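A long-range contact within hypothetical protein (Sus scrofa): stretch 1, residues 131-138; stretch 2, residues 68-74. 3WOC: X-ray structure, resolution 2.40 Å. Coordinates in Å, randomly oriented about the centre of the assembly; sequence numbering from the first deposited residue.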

# COMPACT_ATOMS: atom_id res chain seq x y z
N GLY A 131 -7.21 -0.27 -0.75
CA GLY A 131 -7.78 -1.21 0.20
C GLY A 131 -6.76 -2.23 0.66
O GLY A 131 -5.72 -2.42 0.01
N PHE A 132 -7.06 -2.91 1.76
CA PHE A 132 -6.11 -3.80 2.41
C PHE A 132 -6.72 -5.14 2.80
O PHE A 132 -7.84 -5.20 3.29
CB PHE A 132 -5.52 -3.10 3.64
CG PHE A 132 -5.01 -1.72 3.36
CD1 PHE A 132 -3.77 -1.54 2.77
CD2 PHE A 132 -5.78 -0.61 3.67
CE1 PHE A 132 -3.30 -0.26 2.49
CE2 PHE A 132 -5.31 0.67 3.39
CZ PHE A 132 -4.07 0.84 2.81
N THR A 133 -5.96 -6.21 2.55
CA THR A 133 -6.36 -7.56 2.96
C THR A 133 -5.47 -8.04 4.10
O THR A 133 -4.25 -7.87 4.08
CB THR A 133 -6.32 -8.57 1.79
OG1 THR A 133 -4.97 -8.99 1.55
CG2 THR A 133 -6.90 -7.97 0.51
N TRP A 134 -6.10 -8.65 5.10
CA TRP A 134 -5.43 -9.00 6.35
C TRP A 134 -5.49 -10.50 6.61
O TRP A 134 -6.39 -11.18 6.11
CB TRP A 134 -6.06 -8.24 7.52
CG TRP A 134 -6.22 -6.75 7.27
CD1 TRP A 134 -7.29 -6.12 6.71
CD2 TRP A 134 -5.27 -5.73 7.59
NE1 TRP A 134 -7.07 -4.76 6.65
CE2 TRP A 134 -5.83 -4.49 7.18
CE3 TRP A 134 -3.99 -5.73 8.17
CZ2 TRP A 134 -5.17 -3.27 7.34
CZ3 TRP A 134 -3.33 -4.51 8.33
CH2 TRP A 134 -3.92 -3.30 7.92
N GLY A 135 -4.53 -11.01 7.37
CA GLY A 135 -4.51 -12.43 7.73
C GLY A 135 -3.50 -12.77 8.80
O GLY A 135 -2.57 -12.01 9.05
N PHE A 136 -3.69 -13.94 9.42
CA PHE A 136 -2.80 -14.42 10.47
C PHE A 136 -1.45 -14.89 9.92
O PHE A 136 -1.42 -15.68 8.97
CB PHE A 136 -3.47 -15.55 11.26
CG PHE A 136 -4.70 -15.13 12.00
CD1 PHE A 136 -5.96 -15.37 11.47
CD2 PHE A 136 -4.61 -14.49 13.24
CE1 PHE A 136 -7.12 -14.98 12.16
CE2 PHE A 136 -5.76 -14.10 13.93
CZ PHE A 136 -7.01 -14.35 13.39
N PRO A 137 -0.34 -14.41 10.50
CA PRO A 137 1.01 -14.86 10.14
C PRO A 137 1.41 -16.25 10.69
O PRO A 137 0.54 -17.08 10.99
CB PRO A 137 1.90 -13.76 10.71
CG PRO A 137 1.16 -13.24 11.87
CD PRO A 137 -0.30 -13.37 11.54
N ARG A 138 2.72 -16.47 10.82
CA ARG A 138 3.34 -17.78 11.14
C ARG A 138 2.49 -19.02 10.80
O ARG A 138 2.15 -19.25 9.64
CB ARG A 138 3.89 -17.83 12.58
CG ARG A 138 2.94 -18.34 13.67
CD ARG A 138 2.21 -17.22 14.38
NE ARG A 138 0.88 -16.99 13.82
CZ ARG A 138 0.00 -16.10 14.28
NH1 ARG A 138 -1.19 -15.98 13.70
NH2 ARG A 138 0.31 -15.33 15.31
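Stretch 2 (68-74) EHIISIY

How does the backbone of stretch 2 lie on stretch 1? Residues 131-135 form a strand that begins earlier in the chain, and residues 70-74 form another that continues beyond the stretch; Phe136 and Pro137, like Glu68 and His69 of stretch 2, are in loop or turn conformation. The two strands run roughly antiparallel, with 145° between their N-to-C directions and a signed crossing angle of -145°. Their axes come no closer than 9.3 Å, too far for backbone pairing, and no hydrogen bond joins the stretches. The opposed directions appear in the register: Phe132 CA is 9.0 Å from Ile73 CA, Trp134 CA is 8.6 Å from Ile71 CA, and Pro137 CA is 8.5 Å from His69 CA. Most of stretch 2 is extended, but Ile71, with phi/psi of -116/-18, departs from the regular strand conformation of its neighbours.

What fills the gap between the strands? Side chains do, and Ile73 contributes much of the filling from stretch 2. Its CA-to-CB bond points toward stretch 1, and with chi1 m and chi2 t its CD1 methyl reaches the aromatic side chains there. Phe132, also pointing toward its partner with chi1 m, receives that methyl over one face of its ring: Ile73 CD1 lies 3.7 Å from the centroid of the Phe132 ring, 22° off the ring normal, a CH-pi contact. The closest atoms are Phe132 CE1 and Ile73 CD1, 3.5 Å apart. The same methyl also meets the indole, with Trp134 CH2 4.0 Å from Ile73 CD1, so one isoleucine packs against two aromatic residues.

How does Trp134 reach stretch 2 when its CA-to-CB bond points sideways? Its long side chain, with chi1 m and chi2 at 90°, brings the six-membered part of the indole nearer. There it runs along the backbone of the opposing strand: Trp134 CZ3 is 3.8 Å from Ile71 O and 4.0 Å from Ile70 O, the latter at the ring edge near its plane, while Trp134 CH2 is 4.2 Å from Ser72 CA. Ile71 and Ser72 direct their CA-to-CB bonds away, so the indole meets their main-chain atoms. Ile70 starts toward stretch 1, but the end of its side chain leads away. The indole NE1 is hydrogen-bonded elsewhere in the structure.

What closes the contact beyond the strands? Pro137 and His69, both pointing toward the opposite stretch, form a separate pair in the loop segments. Pro137 CG lies over one face of the imidazole, and the closest approach is 3.6 Å between Pro137 CB and His69 NE2. Next to this pair, Arg138 turns back within its own stretch, its NE making a weak hydrogen bond of 2.9 Å to Pro137 O. The complete contact buries a modest 286 Å², summed over both sides, and rests on packing at a few points along its length.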

# COMPACT_ATOMS: atom_id res chain seq x y z
N GLU A 68 8.54 -9.00 11.99
CA GLU A 68 7.85 -7.72 12.06
C GLU A 68 6.79 -7.62 10.96
O GLU A 68 7.04 -7.98 9.81
CB GLU A 68 8.85 -6.57 11.95
CG GLU A 68 8.24 -5.17 12.07
CD GLU A 68 9.26 -4.07 11.86
OE1 GLU A 68 10.18 -4.23 11.03
OE2 GLU A 68 9.14 -3.02 12.53
N HIS A 69 5.61 -7.13 11.33
CA HIS A 69 4.46 -7.07 10.43
C HIS A 69 3.76 -5.72 10.49
O HIS A 69 3.86 -5.01 11.49
CB HIS A 69 3.44 -8.15 10.82
CG HIS A 69 3.99 -9.54 10.83
ND1 HIS A 69 4.34 -10.21 9.68
CD2 HIS A 69 4.23 -10.40 11.85
CE1 HIS A 69 4.78 -11.42 9.99
NE2 HIS A 69 4.72 -11.56 11.31
N ILE A 70 3.05 -5.37 9.42
CA ILE A 70 2.15 -4.21 9.41
C ILE A 70 0.84 -4.63 10.08
O ILE A 70 0.23 -5.62 9.67
CB ILE A 70 1.83 -3.70 7.97
CG1 ILE A 70 3.10 -3.55 7.10
CG2 ILE A 70 0.99 -2.41 8.00
CD1 ILE A 70 4.03 -2.42 7.47
N ILE A 71 0.41 -3.89 11.10
CA ILE A 71 -0.84 -4.22 11.79
C ILE A 71 -1.94 -3.15 11.68
O ILE A 71 -3.11 -3.44 11.93
CB ILE A 71 -0.62 -4.68 13.27
CG1 ILE A 71 0.23 -3.67 14.05
CG2 ILE A 71 0.01 -6.06 13.30
CD1 ILE A 71 -0.58 -2.66 14.83
N SER A 72 -1.56 -1.92 11.32
CA SER A 72 -2.55 -0.87 11.03
C SER A 72 -2.02 0.20 10.08
O SER A 72 -0.82 0.38 9.93
CB SER A 72 -3.09 -0.23 12.33
OG SER A 72 -2.11 0.54 12.98
N ILE A 73 -2.94 0.91 9.42
CA ILE A 73 -2.57 1.91 8.42
C ILE A 73 -3.43 3.18 8.54
O ILE A 73 -4.64 3.14 8.33
CB ILE A 73 -2.63 1.34 6.97
CG1 ILE A 73 -1.63 0.18 6.83
CG2 ILE A 73 -2.33 2.44 5.94
CD1 ILE A 73 -1.88 -0.73 5.67
N TYR A 74 -2.78 4.28 8.88
CA TYR A 74 -3.41 5.59 8.86
C TYR A 74 -3.04 6.30 7.56
O TYR A 74 -1.90 6.22 7.11
CB TYR A 74 -3.00 6.41 10.09
CG TYR A 74 -3.14 7.92 9.95
CD1 TYR A 74 -2.01 8.73 9.86
CD2 TYR A 74 -4.39 8.54 9.92
CE1 TYR A 74 -2.11 10.11 9.73
CE2 TYR A 74 -4.51 9.93 9.80
CZ TYR A 74 -3.36 10.70 9.71
OH TYR A 74 -3.43 12.07 9.59